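Local atomic coordinates of probable manganase-dependent inorganic pyrophosphatase (Clostridium perfringens, PDB entry 3L2B), a protein that probably hydrolyses inorganic pyrophosphate to phosphate, and whose regulatory CBS and DRTGG region binds the inhibitor AMP and the activator diadenosine tetraphosphate. Residues Ile137-Thr151 with Leu159-Asp173. Residues are numbered along the deposited sequence; the frame is centred on the assembly and turned at random.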
loop_
_atom_site.group_PDB
_atom_site.type_symbol
_atom_site.label_atom_id
_atom_site.label_comp_id
_atom_site.label_asym_id
_atom_site.label_seq_id
_atom_site.Cartn_x
_atom_site.Cartn_y
_atom_site.Cartn_z
ATOM N N ILE A 137 -27.955 0.169 8.294
ATOM C CA ILE A 137 -28.900 0.588 7.278
ATOM C C ILE A 137 -29.745 1.749 7.800
ATOM O O ILE A 137 -29.940 2.728 7.094
ATOM C CB ILE A 137 -29.771 -0.592 6.780
ATOM C CG1 ILE A 137 -28.917 -1.518 5.908
ATOM C CG2 ILE A 137 -30.996 -0.087 6.010
ATOM C CD1 ILE A 137 -29.439 -2.913 5.841
ATOM N N GLU A 138 -30.201 1.652 9.054
ATOM C CA GLU A 138 -30.971 2.738 9.703
ATOM C C GLU A 138 -30.153 4.025 9.816
ATOM O O GLU A 138 -30.703 5.125 9.825
ATOM C CB GLU A 138 -31.494 2.332 11.101
ATOM C CG GLU A 138 -31.913 3.520 11.975
ATOM C CD GLU A 138 -32.822 3.146 13.170
ATOM O OE1 GLU A 138 -32.286 2.871 14.290
ATOM O OE2 GLU A 138 -34.075 3.142 12.988
ATOM N N LEU A 139 -28.839 3.894 9.922
ATOM C CA LEU A 139 -27.973 5.072 10.048
ATOM C C LEU A 139 -27.668 5.656 8.670
ATOM O O LEU A 139 -26.902 6.609 8.531
ATOM C CB LEU A 139 -26.667 4.735 10.793
ATOM C CG LEU A 139 -26.743 4.658 12.321
ATOM C CD1 LEU A 139 -25.457 4.025 12.909
ATOM C CD2 LEU A 139 -26.963 6.035 12.890
ATOM N N LYS A 140 -28.276 5.057 7.651
ATOM C CA LYS A 140 -28.150 5.516 6.259
ATOM C C LYS A 140 -26.713 5.591 5.780
ATOM O O LYS A 140 -26.275 6.558 5.186
ATOM C CB LYS A 140 -28.870 6.849 6.065
ATOM C CG LYS A 140 -30.395 6.779 6.417
ATOM C CD LYS A 140 -31.014 8.164 6.410
ATOM C CE LYS A 140 -32.550 8.124 6.467
ATOM N NZ LYS A 140 -33.038 7.839 7.838
ATOM N N VAL A 141 -25.976 4.534 6.061
ATOM C CA VAL A 141 -24.664 4.360 5.447
ATOM C C VAL A 141 -24.869 4.343 3.920
ATOM O O VAL A 141 -25.905 3.905 3.419
ATOM C CB VAL A 141 -23.965 3.087 5.914
ATOM C CG1 VAL A 141 -23.565 3.190 7.418
ATOM C CG2 VAL A 141 -24.833 1.882 5.651
ATOM N N SER A 142 -23.905 4.883 3.203
ATOM C CA SER A 142 -23.992 4.903 1.762
ATOM C C SER A 142 -23.610 3.526 1.220
ATOM O O SER A 142 -24.037 3.134 0.144
ATOM C CB SER A 142 -23.084 5.980 1.167
ATOM O OG SER A 142 -21.722 5.692 1.423
ATOM N N LEU A 143 -22.823 2.786 1.986
ATOM C CA LEU A 143 -22.373 1.450 1.549
ATOM C C LEU A 143 -22.129 0.530 2.707
ATOM O O LEU A 143 -21.314 0.820 3.593
ATOM C CB LEU A 143 -21.127 1.525 0.679
ATOM C CG LEU A 143 -20.535 0.209 0.159
ATOM C CD1 LEU A 143 -21.583 -0.582 -0.638
ATOM C CD2 LEU A 143 -19.280 0.471 -0.682
ATOM N N LEU A 144 -22.846 -0.588 2.668
ATOM C CA LEU A 144 -22.658 -1.691 3.598
ATOM C C LEU A 144 -21.857 -2.809 2.941
ATOM O O LEU A 144 -22.274 -3.380 1.949
ATOM C CB LEU A 144 -24.005 -2.202 4.085
ATOM C CG LEU A 144 -23.999 -3.327 5.131
ATOM C CD1 LEU A 144 -23.168 -2.952 6.329
ATOM C CD2 LEU A 144 -25.435 -3.645 5.540
ATOM N N ILE A 145 -20.670 -3.068 3.496
ATOM C CA ILE A 145 -19.829 -4.178 3.071
ATOM C C ILE A 145 -19.873 -5.281 4.131
ATOM O O ILE A 145 -19.359 -5.121 5.229
ATOM C CB ILE A 145 -18.379 -3.735 2.819
ATOM C CG1 ILE A 145 -18.332 -2.448 2.002
ATOM C CG2 ILE A 145 -17.608 -4.784 2.063
ATOM C CD1 ILE A 145 -16.921 -2.031 1.566
ATOM N N VAL A 146 -20.498 -6.399 3.782
ATOM C CA VAL A 146 -20.568 -7.557 4.674
ATOM C C VAL A 146 -19.400 -8.480 4.386
ATOM O O VAL A 146 -19.144 -8.834 3.224
ATOM C CB VAL A 146 -21.904 -8.308 4.573
ATOM C CG1 VAL A 146 -21.933 -9.504 5.559
ATOM C CG2 VAL A 146 -23.088 -7.350 4.835
ATOM N N THR A 147 -18.670 -8.823 5.453
ATOM C CA THR A 147 -17.457 -9.654 5.363
ATOM C C THR A 147 -17.801 -11.133 5.464
ATOM O O THR A 147 -18.940 -11.510 5.714
ATOM C CB THR A 147 -16.419 -9.349 6.517
ATOM O OG1 THR A 147 -16.989 -9.646 7.791
ATOM C CG2 THR A 147 -15.996 -7.913 6.545
ATOM N N GLY A 148 -16.784 -11.955 5.282
ATOM C CA GLY A 148 -16.868 -13.387 5.552
ATOM C C GLY A 148 -17.565 -14.221 4.501
ATOM O O GLY A 148 -17.681 -15.440 4.654
ATOM N N GLY A 149 -18.025 -13.573 3.430
ATOM C CA GLY A 149 -18.768 -14.256 2.361
ATOM C C GLY A 149 -20.202 -14.524 2.796
ATOM O O GLY A 149 -20.946 -15.233 2.133
ATOM N N HIS A 150 -20.574 -13.911 3.912
ATOM C CA HIS A 150 -21.888 -14.097 4.540
ATOM C C HIS A 150 -22.995 -13.223 3.960
ATOM O O HIS A 150 -23.474 -12.294 4.610
ATOM C CB HIS A 150 -21.772 -13.845 6.052
ATOM C CG HIS A 150 -20.863 -14.815 6.744
ATOM N ND1 HIS A 150 -19.832 -14.416 7.569
ATOM C CD2 HIS A 150 -20.817 -16.171 6.705
ATOM C CE1 HIS A 150 -19.198 -15.487 8.022
ATOM N NE2 HIS A 150 -19.775 -16.565 7.512
ATOM N N THR A 151 -23.398 -13.535 2.732
ATOM C CA THR A 151 -24.485 -12.792 2.084
ATOM C C THR A 151 -25.613 -12.609 3.115
ATOM O O THR A 151 -26.049 -13.569 3.730
ATOM C CB THR A 151 -25.024 -13.502 0.820
ATOM O OG1 THR A 151 -23.940 -13.851 -0.059
ATOM C CG2 THR A 151 -25.989 -12.607 0.067
ATOM N N LEU A 159 -34.702 -4.256 3.614
ATOM C CA LEU A 159 -34.543 -3.031 4.407
ATOM C C LEU A 159 -33.633 -2.091 3.603
ATOM O O LEU A 159 -33.842 -0.874 3.526
ATOM C CB LEU A 159 -33.936 -3.331 5.780
ATOM C CG LEU A 159 -34.187 -2.324 6.910
ATOM C CD1 LEU A 159 -35.668 -2.352 7.354
ATOM C CD2 LEU A 159 -33.277 -2.621 8.088
ATOM N N ALA A 160 -32.635 -2.688 2.966
ATOM C CA ALA A 160 -31.683 -1.933 2.165
ATOM C C ALA A 160 -32.400 -1.353 0.964
ATOM O O ALA A 160 -32.206 -0.180 0.638
ATOM C CB ALA A 160 -30.512 -2.810 1.730
ATOM N N LYS A 161 -33.237 -2.179 0.331
ATOM C CA LYS A 161 -33.986 -1.781 -0.892
ATOM C C LYS A 161 -34.837 -0.555 -0.624
ATOM O O LYS A 161 -34.839 0.415 -1.381
ATOM C CB LYS A 161 -34.882 -2.907 -1.445
ATOM C CG LYS A 161 -34.177 -3.868 -2.419
ATOM C CD LYS A 161 -35.158 -4.536 -3.409
ATOM C CE LYS A 161 -35.557 -3.586 -4.546
ATOM N NZ LYS A 161 -36.201 -4.272 -5.715
ATOM N N LYS A 162 -35.526 -0.617 0.493
ATOM C CA LYS A 162 -36.472 0.414 0.895
ATOM C C LYS A 162 -35.765 1.748 1.104
ATOM O O LYS A 162 -36.248 2.792 0.678
ATOM C CB LYS A 162 -37.177 -0.025 2.198
ATOM C CG LYS A 162 -38.322 0.846 2.646
ATOM C CD LYS A 162 -38.722 0.527 4.090
ATOM C CE LYS A 162 -39.343 1.742 4.781
ATOM N NZ LYS A 162 -39.419 1.564 6.252
ATOM N N ASN A 163 -34.619 1.702 1.772
ATOM C CA ASN A 163 -33.892 2.922 2.166
ATOM C C ASN A 163 -32.799 3.329 1.177
ATOM O O ASN A 163 -32.110 4.340 1.354
ATOM C CB ASN A 163 -33.278 2.717 3.534
ATOM C CG ASN A 163 -34.303 2.448 4.575
ATOM O OD1 ASN A 163 -35.121 3.317 4.882
ATOM N ND2 ASN A 163 -34.291 1.236 5.129
ATOM N N ASN A 164 -32.661 2.518 0.132
ATOM C CA ASN A 164 -31.740 2.784 -0.978
ATOM C C ASN A 164 -30.304 2.817 -0.482
ATOM O O ASN A 164 -29.514 3.706 -0.801
ATOM C CB ASN A 164 -32.099 4.073 -1.710
ATOM C CG ASN A 164 -33.432 3.974 -2.441
ATOM O OD1 ASN A 164 -34.270 4.856 -2.336
ATOM N ND2 ASN A 164 -33.620 2.903 -3.190
ATOM N N ILE A 165 -29.989 1.814 0.306
ATOM C CA ILE A 165 -28.627 1.607 0.781
ATOM C C ILE A 165 -27.988 0.529 -0.053
ATOM O O ILE A 165 -28.524 -0.584 -0.155
ATOM C CB ILE A 165 -28.581 1.168 2.256
ATOM C CG1 ILE A 165 -29.436 2.103 3.114
ATOM C CG2 ILE A 165 -27.087 1.101 2.731
ATOM C CD1 ILE A 165 -29.024 3.570 3.044
ATOM N N THR A 166 -26.871 0.872 -0.676
ATOM C CA THR A 166 -26.087 -0.123 -1.411
ATOM C C THR A 166 -25.446 -1.116 -0.448
ATOM O O THR A 166 -24.870 -0.738 0.584
ATOM C CB THR A 166 -24.998 0.521 -2.231
ATOM O OG1 THR A 166 -25.584 1.491 -3.096
ATOM C CG2 THR A 166 -24.230 -0.536 -3.068
ATOM N N VAL A 167 -25.597 -2.391 -0.778
ATOM C CA VAL A 167 -25.085 -3.469 0.044
ATOM C C VAL A 167 -24.312 -4.459 -0.806
ATOM O O VAL A 167 -24.772 -4.869 -1.849
ATOM C CB VAL A 167 -26.211 -4.234 0.695
ATOM C CG1 VAL A 167 -25.642 -5.268 1.646
ATOM C CG2 VAL A 167 -27.160 -3.282 1.388
ATOM N N ILE A 168 -23.132 -4.836 -0.340
ATOM C CA ILE A 168 -22.348 -5.841 -1.005
ATOM C C ILE A 168 -21.735 -6.805 -0.008
ATOM O O ILE A 168 -21.725 -6.569 1.200
ATOM C CB ILE A 168 -21.243 -5.215 -1.857
ATOM C CG1 ILE A 168 -20.153 -4.592 -0.959
ATOM C CG2 ILE A 168 -21.840 -4.173 -2.813
ATOM C CD1 ILE A 168 -19.003 -3.930 -1.739
ATOM N N THR A 169 -21.230 -7.902 -0.550
ATOM C CA THR A 169 -20.649 -8.967 0.248
ATOM C C THR A 169 -19.326 -9.420 -0.327
ATOM O O THR A 169 -19.223 -9.747 -1.507
ATOM C CB THR A 169 -21.580 -10.194 0.308
ATOM O OG1 THR A 169 -22.768 -9.848 1.030
ATOM C CG2 THR A 169 -20.876 -11.359 1.032
ATOM N N THR A 170 -18.313 -9.445 0.526
ATOM C CA THR A 170 -16.999 -9.927 0.120
ATOM C C THR A 170 -16.634 -11.204 0.861
ATOM O O THR A 170 -17.103 -11.427 1.961
ATOM C CB THR A 170 -15.904 -8.881 0.420
ATOM O OG1 THR A 170 -14.618 -9.456 0.129
ATOM C CG2 THR A 170 -15.937 -8.466 1.885
ATOM N N PRO A 171 -15.747 -12.031 0.291
ATOM C CA PRO A 171 -15.355 -13.217 1.082
ATOM C C PRO A 171 -14.361 -12.890 2.209
ATOM O O PRO A 171 -14.153 -13.660 3.133
ATOM C CB PRO A 171 -14.717 -14.136 0.035
ATOM C CG PRO A 171 -14.382 -13.279 -1.108
ATOM C CD PRO A 171 -15.346 -12.150 -1.122
ATOM N N HIS A 172 -13.812 -11.694 2.160
ATOM C CA HIS A 172 -12.668 -11.346 2.995
ATOM C C HIS A 172 -13.117 -10.974 4.370
ATOM O O HIS A 172 -14.204 -10.439 4.548
ATOM C CB HIS A 172 -11.931 -10.177 2.359
ATOM C CG HIS A 172 -11.339 -10.507 1.038
ATOM N ND1 HIS A 172 -10.539 -11.609 0.851
ATOM C CD2 HIS A 172 -11.414 -9.885 -0.159
ATOM C CE1 HIS A 172 -10.125 -11.639 -0.403
ATOM N NE2 HIS A 172 -10.649 -10.610 -1.040
ATOM N N ASP A 173 -12.270 -11.237 5.360
ATOM C CA ASP A 173 -12.527 -10.727 6.702
ATOM C C ASP A 173 -12.232 -9.226 6.771
ATOM O O ASP A 173 -11.758 -8.631 5.799
ATOM C CB ASP A 173 -11.782 -11.507 7.797
ATOM C CG ASP A 173 -10.278 -11.279 7.806
ATOM O OD1 ASP A 173 -9.702 -10.714 6.845
ATOM O OD2 ASP A 173 -9.660 -11.711 8.816
HETATM O O HOH W 1 -26.301 3.548 -1.050
#
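Two neighbouring parallel strands of the DRTGG domain, 143-146 and 166-169, form the centre of this contact. Leu-144 and Val-146 each give one N-H and take one through C=O. Leu-144 N binds Thr-166 O (2.9 Å) in the carbonyl plane, and Ile-168 N approaches Leu-144 O (2.8 Å) nearly in line with its C=O bond. Val-146 N binds Ile-168 O, slightly out of the carbonyl plane, and Thr-170 N binds Val-146 O. Ile-145 and Ile-168 lie side by side on the face covered by helix 79-85; Ile-145 CG2 is 4.0 Å from Ile-168 CG1. With CG anti to the backbone N (chi1 179°), Leu-143 turns CD1 across to Thr-166 CG2 at 3.6 Å. At the start of the strands, a water donates to Ser-142 O and Asn-164 O and accepts from Thr-166 N. Beyond it, Ile-137 CG2 packs the last turn of helix 130-138 on Leu-159 CD2 of helix 154-163 and on Ile-165 CG1. A type I' turn from Thr-147 to His-150 follows strand 143-146. Gly-149 N makes a bent bond to Thr-170 O (2.8 Å), and Gly-148 N reaches His-172 O (3.1 Å) from above the carbonyl plane. With helix 154-163 as the connection, the strands make a beta-alpha-beta unit in the domain's mixed sheet.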